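Local coordinates for SCO1/SenC family lipoprotein (Bacillus anthracis, PDB 4HDE) that probably acts as a thioredoxin-fold lipoprotein that handles copper or thiols during cytochrome c oxidase assembly, like other SCO1/SenC proteins, at residues 87-90 with 91-95; 112-116 with 117-121. All coordinates share one frame; numbering follows the deposited sequence.

How the interactions relate
Both contacts lie where a helix of the SCO1/SenC domain gives way to the following chain, but they hold different elements. Interaction 1 follows helix 83-90 into the segment leading to strand 100-103 and is a surface contact; interaction 2, partly buried, lies on helix 108-119 and the turn after it. Their centres are 26 Å apart, on opposite sides of the chain's centre, and they do not touch. Each has an oblique phenylalanine pair. In interaction 1 the bonds joining the segments are backbone ones, several of them weak, whereas interaction 2 adds a side-chain amide, a serine hydroxyl, a salt-bridge network and water to its backbone bonds.

Interaction 1. Residues 87-90 with 91-95; sequences KAFI and QKFTE
Phe-93 overlaps Phe-89 with one rim carbon: its CE2 lies over a face of the Phe-89 ring, toward the rim, and comes 3.6 Å from CZ of Phe-89. The rings are oblique, with centroids 5.0 Å apart and planes at 46°. Phe-89 has CG anti to its backbone N (chi1 178°), while CG of Phe-93 lies beside its own N (chi1 -59°); the two rings, four residues apart, thereby converge. The edge of the Phe-93 ring also faces backbone oxygen, CD2 standing 3.3 Å from O of Phe-89. Next to them along the backbone, O of Ile-90 accepts from N of Phe-93 at 3.0 Å and more weakly from N of Thr-94 at 3.3 Å. The branched apolar side chain of Ile-90 suits its buried place, and its CG1 meets the methyl CG2 of Thr-94 at 3.8 Å. OG1 of Thr-94 turns instead to Gln-59 and Asp-96. Both phenylalanines rest on Thr-52 of helix 48-64, and Ile-90 reaches Trp-100 and Leu-102 of strand 100-103, joining the end of helix 83-90 to both.

Interaction 2. Residues 112-116 with 117-121; sequences TKFSK and DNFQS
Two N-H groups reach the carbonyl oxygen of Ser-115 from opposite faces of its plane: N of Phe-119 at 3.0 Å, the ordinary helical partner, and N of Ser-121, six residues on, at 3.1 Å. Between them Gln-120 takes a positive phi, which turns the chain back alongside the last helical turn. The hydroxyl of Ser-115 fastens the same turn, donating to O of Ser-121 at 2.7 Å; with chi1 at -178° OG stands out from the side of the helix, where it meets the returning chain. A water donates to O of Ser-121 and O of Thr-112, tying the turn to the helix. One residue earlier, O of Phe-114 is gripped twice by Asn-118. Its backbone N and ND2 each lie 3.0 Å from that oxygen, ND2 in the carbonyl plane on a lone pair. An asparagine can do this while its OD1 accepts from N of Glu-13, fixing both ends of the amide. On the exposed flank Asp-117 shares its carboxylate, OD2 to NZ of Lys-113 at 2.7 Å and OD1 to NZ of Lys-116 at 2.6 Å; the long lysine chains bend to reach it. Inward, the Phe-114 and Phe-119 side chains run side by side, rings oblique at 48°, CE2 of Phe-114 meeting the edge of the Phe-119 ring at CE2, 3.8 Å away. Phe-114 joins Phe-15, Phe-17 and Phe-74, and Phe-119 sets against Phe-39 and Tyr-138. This amphipathic helix, followed by left-handed Gln-120, sets its aromatic side against the central sheet and N-terminal hairpin region of a thioredoxin-like fold.

Interaction 1. Residues 87-90 with 91-95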
ATOM      1  N   LYS A  87     -11.211  -1.365   8.632  1.00 13.72           N
ATOM      2  CA  LYS A  87     -11.263  -2.694   9.220  1.00 13.77           C
ATOM      3  C   LYS A  87     -12.374  -3.521   8.569  1.00 14.96           C
ATOM      4  O   LYS A  87     -12.176  -4.693   8.219  1.00 15.79           O
ATOM      5  CB  LYS A  87     -11.470  -2.591  10.730  1.00 15.24           C
ATOM      6  CG  LYS A  87     -11.317  -3.912  11.484  1.00 17.55           C
ATOM      7  CD  LYS A  87     -11.299  -3.686  12.986  1.00 21.24           C
ATOM      8  CE  LYS A  87     -11.002  -4.965  13.739  1.00 31.25           C
ATOM      9  NZ  LYS A  87      -9.622  -5.437  13.456  1.00 32.73           N
ATOM     10  N   ALA A  88     -13.542  -2.916   8.384  1.00 14.63           N
ATOM     11  CA  ALA A  88     -14.654  -3.619   7.751  1.00 15.74           C
ATOM     12  C   ALA A  88     -14.350  -3.931   6.290  1.00 16.28           C
ATOM     13  O   ALA A  88     -14.717  -4.998   5.786  1.00 18.31           O
ATOM     14  CB  ALA A  88     -15.930  -2.806   7.871  1.00 17.79           C
ATOM     15  N   PHE A  89     -13.674  -3.004   5.625  1.00 14.20           N
ATOM     16  CA  PHE A  89     -13.292  -3.179   4.230  1.00 12.82           C
ATOM     17  C   PHE A  89     -12.353  -4.371   4.049  1.00 14.34           C
ATOM     18  O   PHE A  89     -12.612  -5.250   3.223  1.00 15.62           O
ATOM     19  CB  PHE A  89     -12.648  -1.893   3.694  1.00 14.66           C
ATOM     20  CG  PHE A  89     -12.170  -1.990   2.258  1.00 14.32           C
ATOM     21  CD1 PHE A  89     -13.042  -1.766   1.209  1.00 15.27           C
ATOM     22  CD2 PHE A  89     -10.844  -2.286   1.972  1.00 15.78           C
ATOM     23  CE1 PHE A  89     -12.606  -1.847  -0.105  1.00 19.39           C
ATOM     24  CE2 PHE A  89     -10.407  -2.365   0.661  1.00 17.65           C
ATOM     25  CZ  PHE A  89     -11.285  -2.146  -0.369  1.00 21.65           C
ATOM     26  N   ILE A  90     -11.278  -4.418   4.827  1.00 13.69           N
ATOM     27  CA  ILE A  90     -10.253  -5.439   4.594  1.00 13.66           C
ATOM     28  C   ILE A  90     -10.737  -6.855   4.920  1.00 14.63           C
ATOM     29  O   ILE A  90     -10.275  -7.832   4.323  1.00 15.43           O
ATOM     30  CB  ILE A  90      -8.927  -5.113   5.334  1.00 12.74           C
ATOM     31  CG1 ILE A  90      -7.774  -5.996   4.831  1.00 13.86           C
ATOM     32  CG2 ILE A  90      -9.080  -5.268   6.826  1.00 14.40           C
ATOM     33  CD1 ILE A  90      -7.489  -5.864   3.342  1.00 15.36           C
ATOM     34  N   GLN A  91     -11.702  -6.966   5.828  1.00 15.89           N
ATOM     35  CA  GLN A  91     -12.177  -8.281   6.242  0.59 19.08           C
ATOM     36  C   GLN A  91     -12.785  -9.090   5.093  1.00 16.72           C
ATOM     37  O   GLN A  91     -12.816 -10.318   5.152  1.00 19.03           O
ATOM     38  CB  GLN A  91     -13.138  -8.176   7.432  0.59 21.49           C
ATOM     39  CG  GLN A  91     -12.450  -7.722   8.721  0.59 23.71           C
ATOM     40  CD  GLN A  91     -13.398  -7.615   9.901  0.59 26.76           C
ATOM     41  OE1 GLN A  91     -14.615  -7.553   9.731  0.59 34.35           O
ATOM     42  NE2 GLN A  91     -12.841  -7.596  11.109  0.59 30.71           N
ATOM     43  N   LYS A  92     -13.225  -8.419   4.039  1.00 17.04           N
ATOM     44  CA  LYS A  92     -13.789  -9.132   2.903  1.00 19.28           C
ATOM     45  C   LYS A  92     -12.727  -9.916   2.141  1.00 17.46           C
ATOM     46  O   LYS A  92     -12.991 -10.997   1.605  1.00 19.02           O
ATOM     47  CB  LYS A  92     -14.476  -8.151   1.957  1.00 19.20           C
ATOM     48  CG  LYS A  92     -14.970  -8.803   0.678  1.00 22.14           C
ATOM     49  CD  LYS A  92     -15.889  -7.877  -0.104  1.00 26.05           C
ATOM     50  CE  LYS A  92     -16.389  -8.569  -1.360  1.00 26.12           C
ATOM     51  NZ  LYS A  92     -17.785  -8.189  -1.703  1.00 27.85           N
ATOM     52  N   PHE A  93     -11.520  -9.367   2.110  1.00 15.39           N
ATOM     53  CA  PHE A  93     -10.485  -9.816   1.181  1.00 14.19           C
ATOM     54  C   PHE A  93      -9.468 -10.785   1.741  1.00 16.62           C
ATOM     55  O   PHE A  93      -8.830 -11.509   0.984  1.00 15.74           O
ATOM     56  CB  PHE A  93      -9.752  -8.601   0.621  1.00 13.63           C
ATOM     57  CG  PHE A  93     -10.652  -7.651  -0.099  1.00 14.64           C
ATOM     58  CD1 PHE A  93     -11.024  -7.870  -1.416  1.00 16.83           C
ATOM     59  CD2 PHE A  93     -11.161  -6.541   0.557  1.00 16.02           C
ATOM     60  CE1 PHE A  93     -11.872  -6.980  -2.066  1.00 18.00           C
ATOM     61  CE2 PHE A  93     -12.004  -5.656  -0.085  1.00 15.72           C
ATOM     62  CZ  PHE A  93     -12.362  -5.875  -1.398  1.00 18.75           C
ATOM     63  N   THR A  94      -9.274 -10.753   3.053  1.00 16.05           N
ATOM     64  CA  THR A  94      -8.259 -11.584   3.679  1.00 15.10           C
ATOM     65  C   THR A  94      -8.623 -11.874   5.123  1.00 16.24           C
ATOM     66  O   THR A  94      -9.311 -11.083   5.761  1.00 17.39           O
ATOM     67  CB  THR A  94      -6.861 -10.932   3.616  1.00 13.79           C
ATOM     68  OG1 THR A  94      -5.900 -11.837   4.176  1.00 14.50           O
ATOM     69  CG2 THR A  94      -6.832  -9.615   4.380  1.00 15.45           C
ATOM     70  N   GLU A  95      -8.166 -13.019   5.618  1.00 16.81           N
ATOM     71  CA  GLU A  95      -8.305 -13.369   7.027  1.00 19.76           C
ATOM     72  C   GLU A  95      -7.007 -13.112   7.788  1.00 22.54           C
ATOM     73  O   GLU A  95      -6.897 -13.432   8.972  1.00 24.88           O
ATOM     74  CB  GLU A  95      -8.719 -14.831   7.174  1.00 22.09           C
ATOM     75  CG  GLU A  95     -10.076 -15.115   6.567  1.00 24.96           C
ATOM     76  CD  GLU A  95     -10.581 -16.499   6.885  1.00 31.35           C
ATOM     77  OE1 GLU A  95      -9.889 -17.478   6.546  1.00 32.30           O
ATOM     78  OE2 GLU A  95     -11.672 -16.603   7.479  1.00 37.67           O
TER

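Interaction 2. Residues 112-116 with 117-121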
ATOM      1  N   THR A 112      -2.602  14.005  -0.220  1.00 14.79           N
ATOM      2  CA  THR A 112      -2.336  14.497  -1.565  1.00 16.06           C
ATOM      3  C   THR A 112      -0.853  14.853  -1.718  1.00 16.64           C
ATOM      4  O   THR A 112      -0.204  14.476  -2.700  1.00 16.79           O
ATOM      5  CB  THR A 112      -3.218  15.712  -1.888  1.00 17.32           C
ATOM      6  OG1 THR A 112      -4.592  15.301  -1.880  1.00 17.52           O
ATOM      7  CG2 THR A 112      -2.865  16.298  -3.253  1.00 19.14           C
ATOM      8  N   LYS A 113      -0.311  15.563  -0.736  1.00 15.38           N
ATOM      9  CA  LYS A 113       1.091  15.945  -0.768  1.00 15.36           C
ATOM     10  C   LYS A 113       1.978  14.709  -0.628  1.00 15.44           C
ATOM     11  O   LYS A 113       2.981  14.575  -1.325  1.00 16.44           O
ATOM     12  CB  LYS A 113       1.410  16.951   0.342  1.00 18.69           C
ATOM     13  CG  LYS A 113       2.839  17.468   0.309  1.00 21.38           C
ATOM     14  CD  LYS A 113       3.175  18.251   1.565  1.00 22.80           C
ATOM     15  CE  LYS A 113       4.635  18.680   1.571  1.00 24.02           C
ATOM     16  NZ  LYS A 113       5.557  17.504   1.500  1.00 29.30           N
ATOM     17  N   PHE A 114       1.599  13.804   0.268  1.00 15.79           N
ATOM     18  CA  PHE A 114       2.383  12.601   0.536  1.00 15.43           C
ATOM     19  C   PHE A 114       2.486  11.741  -0.723  1.00 14.47           C
ATOM     20  O   PHE A 114       3.563  11.271  -1.086  1.00 15.85           O
ATOM     21  CB  PHE A 114       1.721  11.833   1.687  1.00 15.54           C
ATOM     22  CG  PHE A 114       2.408  10.540   2.054  1.00 14.67           C
ATOM     23  CD1 PHE A 114       3.463  10.530   2.955  1.00 15.51           C
ATOM     24  CD2 PHE A 114       1.973   9.334   1.535  1.00 13.51           C
ATOM     25  CE1 PHE A 114       4.077   9.333   3.314  1.00 15.25           C
ATOM     26  CE2 PHE A 114       2.579   8.137   1.895  1.00 14.44           C
ATOM     27  CZ  PHE A 114       3.638   8.144   2.781  1.00 15.15           C
ATOM     28  N   SER A 115       1.362  11.537  -1.397  1.00 14.60           N
ATOM     29  CA  SER A 115       1.351  10.756  -2.630  1.00 15.84           C
ATOM     30  C   SER A 115       2.183  11.420  -3.737  1.00 16.74           C
ATOM     31  O   SER A 115       2.936  10.745  -4.452  1.00 17.00           O
ATOM     32  CB  SER A 115      -0.093  10.532  -3.085  1.00 15.87           C
ATOM     33  OG  SER A 115      -0.151   9.744  -4.264  1.00 18.68           O
ATOM     34  N   LYS A 116       2.072  12.742  -3.857  1.00 16.60           N
ATOM     35  CA  LYS A 116       2.833  13.498  -4.847  1.00 19.78           C
ATOM     36  C   LYS A 116       4.338  13.406  -4.599  1.00 18.88           C
ATOM     37  O   LYS A 116       5.115  13.140  -5.518  1.00 23.70           O
ATOM     38  CB  LYS A 116       2.399  14.971  -4.841  1.00 22.26           C
ATOM     39  CG  LYS A 116       3.325  15.918  -5.595  1.00 23.02           C
ATOM     40  CD  LYS A 116       2.817  17.365  -5.566  1.00 27.44           C
ATOM     41  CE  LYS A 116       3.021  18.030  -4.204  1.00 30.67           C
ATOM     42  NZ  LYS A 116       4.414  18.533  -3.991  1.00 32.11           N
ATOM     43  N   ASP A 117       4.746  13.629  -3.355  1.00 17.21           N
ATOM     44  CA  ASP A 117       6.155  13.816  -3.045  1.00 18.14           C
ATOM     45  C   ASP A 117       6.921  12.514  -2.902  1.00 18.82           C
ATOM     46  O   ASP A 117       8.129  12.468  -3.157  1.00 22.36           O
ATOM     47  CB  ASP A 117       6.312  14.659  -1.776  1.00 22.21           C
ATOM     48  CG  ASP A 117       6.053  16.130  -2.025  1.00 27.27           C
ATOM     49  OD1 ASP A 117       5.877  16.505  -3.202  1.00 28.83           O
ATOM     50  OD2 ASP A 117       6.040  16.913  -1.051  1.00 33.02           O
ATOM     51  N   ASN A 118       6.227  11.460  -2.503  1.00 17.62           N
ATOM     52  CA  ASN A 118       6.881  10.181  -2.237  1.00 16.28           C
ATOM     53  C   ASN A 118       6.646   9.121  -3.299  1.00 17.76           C
ATOM     54  O   ASN A 118       7.507   8.280  -3.547  1.00 19.37           O
ATOM     55  CB  ASN A 118       6.453   9.659  -0.876  1.00 16.92           C
ATOM     56  CG  ASN A 118       6.857  10.588   0.236  1.00 18.13           C
ATOM     57  OD1 ASN A 118       8.019  10.624   0.634  1.00 19.36           O
ATOM     58  ND2 ASN A 118       5.907  11.381   0.721  1.00 19.49           N
ATOM     59  N   PHE A 119       5.478   9.158  -3.927  1.00 15.60           N
ATOM     60  CA  PHE A 119       5.116   8.129  -4.888  1.00 15.64           C
ATOM     61  C   PHE A 119       4.810   8.670  -6.282  1.00 16.71           C
ATOM     62  O   PHE A 119       4.357   7.915  -7.144  1.00 18.90           O
ATOM     63  CB  PHE A 119       3.955   7.292  -4.354  1.00 17.44           C
ATOM     64  CG  PHE A 119       4.315   6.481  -3.142  1.00 14.43           C
ATOM     65  CD1 PHE A 119       4.827   5.196  -3.279  1.00 14.46           C
ATOM     66  CD2 PHE A 119       4.163   7.002  -1.868  1.00 15.25           C
ATOM     67  CE1 PHE A 119       5.174   4.452  -2.174  1.00 15.90           C
ATOM     68  CE2 PHE A 119       4.511   6.269  -0.759  1.00 15.45           C
ATOM     69  CZ  PHE A 119       5.011   4.982  -0.910  1.00 16.15           C
ATOM     70  N   GLN A 120       5.080   9.955  -6.505  1.00 17.56           N
ATOM     71  CA  GLN A 120       4.887  10.581  -7.811  1.00 21.61           C
ATOM     72  C   GLN A 120       3.515  10.273  -8.385  1.00 22.85           C
ATOM     73  O   GLN A 120       3.371  10.021  -9.582  1.00 24.44           O
ATOM     74  CB  GLN A 120       5.980  10.131  -8.780  1.00 23.90           C
ATOM     75  CG  GLN A 120       7.366  10.279  -8.197  1.00 26.56           C
ATOM     76  CD  GLN A 120       8.455  10.138  -9.231  1.00 29.96           C
ATOM     77  OE1 GLN A 120       8.184  10.044 -10.427  1.00 26.14           O
ATOM     78  NE2 GLN A 120       9.703  10.133  -8.774  1.00 33.37           N
ATOM     79  N   SER A 121       2.506  10.324  -7.525  1.00 20.84           N
ATOM     80  CA  SER A 121       1.149   9.963  -7.903  0.59 20.81           C
ATOM     81  C   SER A 121       0.155  11.050  -7.485  1.00 20.97           C
ATOM     82  O   SER A 121       0.145  11.474  -6.326  1.00 20.78           O
ATOM     83  CB  SER A 121       0.777   8.631  -7.250  0.59 23.42           C
ATOM     84  OG  SER A 121      -0.480   8.164  -7.698  0.59 31.87           O
TER
HETATM   85  O   HOH W   1      -0.989  14.127  -5.315  1.00 22.84           O
HETATM   86  O   HOH W   2      -2.049   7.712  -5.375  1.00 21.73           O